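Local atomic coordinates of DNA repair and recombination protein RadB (Thermococcus kodakarensis, PDB entry 2CVF), a protein that probably acts in DNA repair and homologous recombination, binding DNA and ATP with very weak ATPase activity and without promoting DNA strand exchange. Residues D112-H117 / I152-F157; A129-Q134 / P166-T171; Y26-S31 / R181-P186. All blocks are in the same frame, centred on the assembly; numbering follows the deposited sequence.

Contact 1. Residues D112-H117 / I152-F157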
loop_
_atom_site.group_PDB
_atom_site.type_symbol
_atom_site.label_atom_id
_atom_site.label_comp_id
_atom_site.label_asym_id
_atom_site.label_seq_id
_atom_site.Cartn_x
_atom_site.Cartn_y
_atom_site.Cartn_z
ATOM N N ASP A 112 -6.539 -2.822 0.319
ATOM C CA ASP A 112 -7.359 -1.605 0.202
ATOM C C ASP A 112 -8.672 -1.551 1.053
ATOM O O ASP A 112 -9.760 -1.446 0.476
ATOM C CB ASP A 112 -7.761 -1.414 -1.278
ATOM C CG ASP A 112 -6.580 -1.131 -2.207
ATOM O OD1 ASP A 112 -6.142 -2.066 -2.905
ATOM O OD2 ASP A 112 -6.110 0.034 -2.273
ATOM N N SER A 113 -8.673 -1.656 2.383
ATOM C CA SER A 113 -7.573 -1.839 3.333
ATOM C C SER A 113 -8.181 -1.255 4.623
ATOM O O SER A 113 -7.806 -1.619 5.761
ATOM C CB SER A 113 -6.335 -1.034 2.937
ATOM O OG SER A 113 -5.138 -1.569 3.491
ATOM N N ILE A 114 -9.157 -0.367 4.394
ATOM C CA ILE A 114 -9.894 0.345 5.438
ATOM C C ILE A 114 -11.338 -0.137 5.714
ATOM O O ILE A 114 -11.665 -1.314 5.549
ATOM C CB ILE A 114 -9.912 1.918 5.206
ATOM C CG1 ILE A 114 -10.818 2.306 4.022
ATOM C CG2 ILE A 114 -8.494 2.458 5.068
ATOM C CD1 ILE A 114 -10.260 1.979 2.651
ATOM N N THR A 115 -12.165 0.811 6.154
ATOM C CA THR A 115 -13.548 0.629 6.552
ATOM C C THR A 115 -14.537 0.014 5.564
ATOM O O THR A 115 -14.235 -0.202 4.392
ATOM C CB THR A 115 -14.074 1.986 7.097
ATOM O OG1 THR A 115 -15.458 1.893 7.463
ATOM C CG2 THR A 115 -13.877 3.082 6.070
ATOM N N ALA A 116 -15.732 -0.248 6.087
ATOM C CA ALA A 116 -16.848 -0.837 5.365
ATOM C C ALA A 116 -18.150 -0.428 6.042
ATOM O O ALA A 116 -18.153 0.091 7.166
ATOM C CB ALA A 116 -16.739 -2.323 5.406
ATOM N N HIS A 117 -19.269 -0.711 5.383
ATOM C CA HIS A 117 -20.556 -0.371 5.965
ATOM C C HIS A 117 -21.655 -1.413 5.927
ATOM O O HIS A 117 -21.672 -2.314 5.088
ATOM C CB HIS A 117 -21.074 0.947 5.412
ATOM C CG HIS A 117 -21.089 2.041 6.424
ATOM N ND1 HIS A 117 -19.946 2.465 7.067
ATOM C CD2 HIS A 117 -22.104 2.762 6.948
ATOM C CE1 HIS A 117 -20.258 3.400 7.946
ATOM N NE2 HIS A 117 -21.562 3.597 7.894
ATOM N N ILE A 152 -2.947 -0.246 2.263
ATOM C CA ILE A 152 -3.393 1.077 1.835
ATOM C C ILE A 152 -4.500 1.732 2.689
ATOM O O ILE A 152 -5.695 1.564 2.419
ATOM C CB ILE A 152 -3.810 1.087 0.329
ATOM C CG1 ILE A 152 -2.652 0.586 -0.553
ATOM C CG2 ILE A 152 -4.192 2.516 -0.113
ATOM C CD1 ILE A 152 -2.914 0.661 -2.088
ATOM N N ASN A 153 -4.106 2.531 3.680
ATOM C CA ASN A 153 -5.084 3.202 4.543
ATOM C C ASN A 153 -5.361 4.634 4.080
ATOM O O ASN A 153 -4.772 5.101 3.095
ATOM C CB ASN A 153 -4.657 3.148 6.022
ATOM C CG ASN A 153 -4.650 1.714 6.582
ATOM O OD1 ASN A 153 -5.654 0.993 6.510
ATOM N ND2 ASN A 153 -3.511 1.299 7.128
ATOM N N GLN A 154 -6.240 5.343 4.784
ATOM C CA GLN A 154 -6.592 6.699 4.371
ATOM C C GLN A 154 -6.622 7.811 5.441
ATOM O O GLN A 154 -6.172 7.619 6.578
ATOM C CB GLN A 154 -7.918 6.663 3.609
ATOM C CG GLN A 154 -7.819 6.061 2.214
ATOM C CD GLN A 154 -9.150 5.563 1.672
ATOM O OE1 GLN A 154 -9.192 4.862 0.660
ATOM N NE2 GLN A 154 -10.244 5.918 2.339
ATOM N N VAL A 155 -7.110 8.979 5.009
ATOM C CA VAL A 155 -7.269 10.224 5.773
ATOM C C VAL A 155 -6.064 11.004 6.298
ATOM O O VAL A 155 -6.191 12.204 6.518
ATOM C CB VAL A 155 -8.400 10.198 6.832
ATOM C CG1 VAL A 155 -9.400 9.090 6.542
ATOM C CG2 VAL A 155 -7.840 10.160 8.232
ATOM N N HIS A 156 -4.920 10.371 6.532
ATOM C CA HIS A 156 -3.719 11.111 6.963
ATOM C C HIS A 156 -3.910 12.189 8.046
ATOM O O HIS A 156 -4.956 12.285 8.691
ATOM C CB HIS A 156 -3.082 11.811 5.746
ATOM C CG HIS A 156 -3.754 13.107 5.365
ATOM N ND1 HIS A 156 -3.371 14.328 5.874
ATOM C CD2 HIS A 156 -4.807 13.358 4.547
ATOM C CE1 HIS A 156 -4.159 15.274 5.399
ATOM N NE2 HIS A 156 -5.041 14.714 4.591
ATOM N N PHE A 157 -2.880 13.028 8.195
ATOM C CA PHE A 157 -2.885 14.139 9.149
ATOM C C PHE A 157 -3.947 15.158 8.745
ATOM O O PHE A 157 -3.618 16.131 8.066
ATOM C CB PHE A 157 -1.550 14.893 9.107
ATOM C CG PHE A 157 -0.411 14.191 9.758
ATOM C CD1 PHE A 157 -0.190 12.839 9.556
ATOM C CD2 PHE A 157 0.491 14.913 10.526
ATOM C CE1 PHE A 157 0.924 12.213 10.108
ATOM C CE2 PHE A 157 1.610 14.297 11.083
ATOM C CZ PHE A 157 1.827 12.945 10.871
#
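The side chain of I152, within strand 150-154, runs alongside that of D112, just past strand 109-111, both heading in one direction. From I152, CB stands 3.6 Å from D112 OD2. The CG2 branch passes the same oxygen at 3.8 Å, while CG1, set beside its own backbone N (chi1 -56°), carries the chain on in extended form until CD1 rests 3.3 Å from D112 OD2. I152 carbons thus gather round one carboxylate oxygen. Behind the side chains, I152 is bonded through its backbone to V111 in the parallel sheet, where strands 109-111 and 150-154 are neighbours. D112 follows a run of hydrophobic strand residues, probably the position of the Walker B aspartate in RecA-type ATPases, and the peptide bond between D112 and S113 is cis, as in RecA relatives. The side chain of I152 also lies about 5 Å from that of K33, a predicted ATP-binding residue. Farther along, I114 and N153 run antiparallel alongside each other: I114 CG2 sits 3.5 Å from N153 CA and is equally near the side-chain oxygen. I114 CD1 continues to the side chain of Q154, which lies crosswise to it.

Contact 2. Residues A129-Q134 / P166-T171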
loop_
_atom_site.group_PDB
_atom_site.type_symbol
_atom_site.label_atom_id
_atom_site.label_comp_id
_atom_site.label_asym_id
_atom_site.label_seq_id
_atom_site.Cartn_x
_atom_site.Cartn_y
_atom_site.Cartn_z
ATOM N N ALA A 129 -12.288 -2.726 14.821
ATOM C CA ALA A 129 -11.589 -3.838 15.423
ATOM C C ALA A 129 -10.894 -4.483 14.237
ATOM O O ALA A 129 -9.716 -4.208 14.001
ATOM C CB ALA A 129 -12.579 -4.813 16.050
ATOM N N GLU A 130 -11.704 -5.203 13.439
ATOM C CA GLU A 130 -11.324 -5.959 12.230
ATOM C C GLU A 130 -9.871 -5.790 11.916
ATOM O O GLU A 130 -9.078 -6.719 12.047
ATOM C CB GLU A 130 -12.190 -5.536 11.029
ATOM C CG GLU A 130 -12.440 -6.643 9.973
ATOM C CD GLU A 130 -13.494 -6.259 8.921
ATOM O OE1 GLU A 130 -13.173 -5.471 7.982
ATOM O OE2 GLU A 130 -14.654 -6.740 9.047
ATOM N N LEU A 131 -9.529 -4.543 11.648
ATOM C CA LEU A 131 -8.181 -4.086 11.339
ATOM C C LEU A 131 -7.026 -4.574 12.247
ATOM O O LEU A 131 -5.857 -4.337 11.937
ATOM C CB LEU A 131 -8.214 -2.551 11.301
ATOM C CG LEU A 131 -6.979 -1.761 11.684
ATOM C CD1 LEU A 131 -6.059 -1.814 10.540
ATOM C CD2 LEU A 131 -7.339 -0.346 11.944
ATOM N N SER A 132 -7.322 -5.266 13.343
ATOM C CA SER A 132 -6.241 -5.694 14.224
ATOM C C SER A 132 -5.877 -7.167 14.164
ATOM O O SER A 132 -4.730 -7.516 14.406
ATOM C CB SER A 132 -6.524 -5.280 15.671
ATOM O OG SER A 132 -5.339 -5.324 16.446
ATOM N N ARG A 133 -6.849 -8.035 13.903
ATOM C CA ARG A 133 -6.569 -9.457 13.817
ATOM C C ARG A 133 -6.127 -9.813 12.406
ATOM O O ARG A 133 -5.258 -10.666 12.208
ATOM C CB ARG A 133 -7.789 -10.282 14.229
ATOM C CG ARG A 133 -7.787 -10.710 15.706
ATOM C CD ARG A 133 -6.700 -11.758 15.959
ATOM N NE ARG A 133 -6.580 -12.139 17.369
ATOM C CZ ARG A 133 -5.713 -13.042 17.827
ATOM N NH1 ARG A 133 -4.888 -13.671 16.987
ATOM N NH2 ARG A 133 -5.676 -13.328 19.127
ATOM N N GLN A 134 -6.721 -9.136 11.429
ATOM C CA GLN A 134 -6.369 -9.365 10.045
ATOM C C GLN A 134 -4.901 -9.045 10.031
ATOM O O GLN A 134 -4.110 -9.825 9.540
ATOM C CB GLN A 134 -7.087 -8.396 9.104
ATOM C CG GLN A 134 -8.548 -8.111 9.427
ATOM C CD GLN A 134 -9.470 -9.282 9.193
ATOM O OE1 GLN A 134 -9.859 -9.978 10.126
ATOM N NE2 GLN A 134 -9.855 -9.481 7.948
ATOM N N PRO A 166 -4.733 9.383 12.040
ATOM C CA PRO A 166 -4.985 8.138 11.297
ATOM C C PRO A 166 -6.178 7.239 11.710
ATOM O O PRO A 166 -6.513 7.110 12.886
ATOM C CB PRO A 166 -3.660 7.383 11.438
ATOM C CG PRO A 166 -2.676 8.437 11.959
ATOM C CD PRO A 166 -3.542 9.208 12.881
ATOM N N VAL A 167 -6.736 6.528 10.737
ATOM C CA VAL A 167 -7.868 5.647 10.981
ATOM C C VAL A 167 -7.517 4.447 11.879
ATOM O O VAL A 167 -6.919 3.458 11.438
ATOM C CB VAL A 167 -8.567 5.239 9.617
ATOM C CG1 VAL A 167 -8.306 3.787 9.228
ATOM C CG2 VAL A 167 -10.071 5.507 9.680
ATOM N N ALA A 168 -7.853 4.587 13.165
ATOM C CA ALA A 168 -7.621 3.571 14.218
ATOM C C ALA A 168 -6.233 3.588 14.875
ATOM O O ALA A 168 -5.917 2.698 15.689
ATOM C CB ALA A 168 -7.968 2.157 13.726
ATOM N N GLU A 169 -5.447 4.625 14.543
ATOM C CA GLU A 169 -4.086 4.857 15.048
ATOM C C GLU A 169 -3.395 3.662 15.722
ATOM O O GLU A 169 -3.020 2.702 15.033
ATOM C CB GLU A 169 -4.082 6.084 15.972
ATOM C CG GLU A 169 -2.746 6.444 16.663
ATOM C CD GLU A 169 -1.679 6.934 15.709
ATOM O OE1 GLU A 169 -1.788 8.091 15.224
ATOM O OE2 GLU A 169 -0.711 6.166 15.484
ATOM N N GLN A 170 -3.371 3.688 17.064
ATOM C CA GLN A 170 -2.731 2.703 17.956
ATOM C C GLN A 170 -2.528 1.273 17.470
ATOM O O GLN A 170 -1.682 0.564 18.012
ATOM C CB GLN A 170 -3.428 2.686 19.323
ATOM C CG GLN A 170 -3.209 3.937 20.215
ATOM C CD GLN A 170 -3.956 5.191 19.734
ATOM O OE1 GLN A 170 -5.014 5.097 19.102
ATOM N NE2 GLN A 170 -3.389 6.367 20.011
ATOM N N THR A 171 -3.356 0.841 16.514
ATOM C CA THR A 171 -3.288 -0.490 15.899
ATOM C C THR A 171 -2.236 -0.393 14.815
ATOM O O THR A 171 -1.224 -1.080 14.847
ATOM C CB THR A 171 -4.613 -0.847 15.188
ATOM O OG1 THR A 171 -5.724 -0.549 16.046
ATOM C CG2 THR A 171 -4.645 -2.323 14.800
#
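CG2 of T171 stands anti to the backbone N (chi1 -47° for OG1), which carries this methyl to S132, whose OG is likewise anti to its own N (chi1 -162°). T171 CG2 therefore points toward segment 129-134 and lies against the serine side chain, 3.5 Å from S132 OG and 3.6 Å from S132 CB. L131 also meets this methyl, with L131 CG 3.9 Å from T171 CG2, the two side chains crossing obliquely; the carbonyl oxygen L131 O approaches it too. The other end of L131 reaches the turn before T171, where L131 CD2 comes 3.9 Å from V167 O. No hydrogen bond runs between the segments; the T171 hydroxyl bonds within its own. T171 OG1 donates to A168 O at 3.3 Å, with a C=O...O angle of 143°, and T171 N reaches the same oxygen from the same face at 3.3 Å. Two donors thus grip A168 O, within the type II turn P166-E169, which E169 N to P166 O closes. A serine in place of T171 could keep the hydroxyl, but would probably leave S132 and L131 facing a gap where the methyl had been. The segment 166-171 falls in the loop after strand 150-154, probably the counterpart of loop L2 in RecA-family recombinases. It leads into helix 172-175, whose R175 forms a weak hydrogen bond with S132 OG, while residues 129-134 join helix 125-130 to helix 134-144, where Q134 packs on helix 91-100.

Contact 3. Residues Y26-S31 / R181-P186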
loop_
_atom_site.group_PDB
_atom_site.type_symbol
_atom_site.label_atom_id
_atom_site.label_comp_id
_atom_site.label_asym_id
_atom_site.label_seq_id
_atom_site.Cartn_x
_atom_site.Cartn_y
_atom_site.Cartn_z
ATOM N N TYR A 26 -0.722 5.842 4.745
ATOM C CA TYR A 26 -2.008 6.543 4.914
ATOM C C TYR A 26 -1.969 7.976 4.363
ATOM O O TYR A 26 -1.044 8.732 4.639
ATOM C CB TYR A 26 -2.522 6.531 6.380
ATOM C CG TYR A 26 -1.677 7.238 7.448
ATOM C CD1 TYR A 26 -1.349 6.573 8.636
ATOM C CD2 TYR A 26 -1.225 8.569 7.293
ATOM C CE1 TYR A 26 -0.593 7.202 9.640
ATOM C CE2 TYR A 26 -0.470 9.202 8.289
ATOM C CZ TYR A 26 -0.155 8.506 9.464
ATOM O OH TYR A 26 0.618 9.073 10.456
ATOM N N GLY A 27 -2.966 8.353 3.578
ATOM C CA GLY A 27 -2.995 9.704 3.041
ATOM C C GLY A 27 -4.356 9.979 2.438
ATOM O O GLY A 27 -5.328 9.269 2.737
ATOM N N PRO A 28 -4.490 11.048 1.650
ATOM C CA PRO A 28 -5.790 11.334 1.045
ATOM C C PRO A 28 -5.818 10.738 -0.372
ATOM O O PRO A 28 -4.932 9.952 -0.749
ATOM C CB PRO A 28 -5.788 12.858 1.001
ATOM C CG PRO A 28 -4.355 13.147 0.614
ATOM C CD PRO A 28 -3.553 12.169 1.449
ATOM N N TYR A 29 -6.872 11.067 -1.114
ATOM C CA TYR A 29 -7.050 10.673 -2.512
ATOM C C TYR A 29 -6.190 11.614 -3.358
ATOM O O TYR A 29 -5.845 12.738 -2.928
ATOM C CB TYR A 29 -8.519 10.862 -2.933
ATOM C CG TYR A 29 -9.086 12.272 -2.700
ATOM C CD1 TYR A 29 -8.833 12.971 -1.523
ATOM C CD2 TYR A 29 -9.943 12.854 -3.614
ATOM C CE1 TYR A 29 -9.419 14.182 -1.264
ATOM C CE2 TYR A 29 -10.537 14.071 -3.367
ATOM C CZ TYR A 29 -10.283 14.732 -2.181
ATOM O OH TYR A 29 -10.942 15.920 -1.896
ATOM N N ALA A 30 -5.911 11.190 -4.590
ATOM C CA ALA A 30 -5.120 11.999 -5.522
ATOM C C ALA A 30 -3.776 12.237 -4.899
ATOM O O ALA A 30 -3.440 13.380 -4.591
ATOM C CB ALA A 30 -5.809 13.346 -5.779
ATOM N N SER A 31 -3.020 11.163 -4.685
ATOM C CA SER A 31 -1.715 11.300 -4.056
ATOM C C SER A 31 -0.628 10.355 -4.553
ATOM O O SER A 31 0.555 10.595 -4.317
ATOM C CB SER A 31 -1.859 11.203 -2.530
ATOM O OG SER A 31 -2.579 10.045 -2.174
ATOM N N ARG A 181 3.553 8.037 4.346
ATOM C CA ARG A 181 2.387 8.879 4.159
ATOM C C ARG A 181 2.560 9.695 2.898
ATOM O O ARG A 181 3.628 10.289 2.645
ATOM C CB ARG A 181 2.172 9.839 5.349
ATOM C CG ARG A 181 0.902 10.704 5.268
ATOM C CD ARG A 181 1.181 12.201 5.109
ATOM N NE ARG A 181 1.427 12.886 6.377
ATOM C CZ ARG A 181 1.643 14.198 6.506
ATOM N NH1 ARG A 181 1.642 14.995 5.449
ATOM N NH2 ARG A 181 1.925 14.710 7.700
ATOM N N LEU A 182 1.497 9.712 2.106
ATOM C CA LEU A 182 1.489 10.479 0.896
ATOM C C LEU A 182 0.409 11.558 1.027
ATOM O O LEU A 182 -0.754 11.238 1.286
ATOM C CB LEU A 182 1.213 9.579 -0.307
ATOM C CG LEU A 182 2.371 8.696 -0.765
ATOM C CD1 LEU A 182 2.105 7.244 -0.399
ATOM C CD2 LEU A 182 2.517 8.848 -2.266
ATOM N N ASP A 183 0.811 12.828 0.930
ATOM C CA ASP A 183 -0.134 13.944 0.988
ATOM C C ASP A 183 -0.049 14.782 -0.315
ATOM O O ASP A 183 0.945 14.692 -1.044
ATOM C CB ASP A 183 0.057 14.794 2.268
ATOM C CG ASP A 183 -1.221 14.839 3.135
ATOM O OD1 ASP A 183 -2.020 15.788 3.002
ATOM O OD2 ASP A 183 -1.444 13.915 3.932
ATOM N N LYS A 184 -1.110 15.522 -0.641
ATOM C CA LYS A 184 -1.129 16.306 -1.871
ATOM C C LYS A 184 -0.562 17.709 -1.701
ATOM O O LYS A 184 -0.879 18.392 -0.719
ATOM C CB LYS A 184 -2.543 16.335 -2.524
ATOM C CG LYS A 184 -3.716 16.794 -1.648
ATOM C CD LYS A 184 -5.042 16.892 -2.431
ATOM C CE LYS A 184 -6.167 17.256 -1.480
ATOM N NZ LYS A 184 -7.565 17.252 -2.006
ATOM N N LEU A 185 0.277 18.117 -2.658
ATOM C CA LEU A 185 0.928 19.421 -2.660
ATOM C C LEU A 185 0.613 20.069 -4.019
ATOM O O LEU A 185 0.453 19.372 -5.018
ATOM C CB LEU A 185 2.451 19.241 -2.419
ATOM C CG LEU A 185 3.464 20.405 -2.281
ATOM C CD1 LEU A 185 4.510 20.122 -1.189
ATOM C CD2 LEU A 185 4.145 20.678 -3.618
ATOM N N PRO A 186 0.447 21.405 -4.043
ATOM C CA PRO A 186 0.136 22.310 -5.159
ATOM C C PRO A 186 0.677 22.015 -6.567
ATOM O O PRO A 186 1.470 22.798 -7.095
ATOM C CB PRO A 186 0.663 23.663 -4.652
ATOM C CG PRO A 186 0.325 23.622 -3.209
ATOM C CD PRO A 186 0.620 22.176 -2.793
#
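R181 lays its aliphatic stem against Y26, with R181 CB 4.0 Å from Y26 CE2; its CG, anti to the backbone N (chi1 -176°), also nears the ring obliquely but sits too close to Y26 O to be placed surely. The chain then bends; the guanidinium and Y26 ring planes are 21° apart, and the guanidinium also makes a cation-pi contact with F157. R181 CA directs its hydrogen at Y26 O over 3.5 Å. At L182 the backbone takes over: G27 CA donates a CA-H...O contact to L182 O at 3.2 Å. The L182 side chain points toward S31, its CD2 3.3 Å from S31 O. D183 lies crosswise to P28, with D183 CG 3.9 Å from P28 CD. K184, extended beyond CG, carries its amine out to Y29, where K184 NZ is 3.6 Å from Y29 OH and oblique to the ring, while K184 CB rests near A30 O. G27 to S31 belong to the predicted ATP-binding P-loop (Walker A), which follows edge strand 25-27 of the parallel sheet; strand 182-184 edges the antiparallel one. No conventional hydrogen bond joins the segments, so they meet through CA-H...O contacts, carbon packing and the K184 amine beside Y29, while A30 O takes a weak hydrogen bond from R191, outside the pair.

Contacts 1 and 3 are partly buried and both reach the parallel sheet, through its neighbouring strands 150-154 and 25-27, whereas contact 2 lies on the surface. Contacts 1 and 3 also touch each other: H156 packs on G27, and F157 packs on both Y26 and R181. Contact 2 touches contact 3 where P166 packs on Y26, about 20 Å separating their centres. Their chemistry follows their place. Contact 1 sets aliphatic carbon beside a carboxylate at the sheet's strand ends, contact 2 gathers methyls between a helical linker and a turn, and contact 3 mixes backbone CA-H...O contacts, ring and charged side chains where two sheets meet.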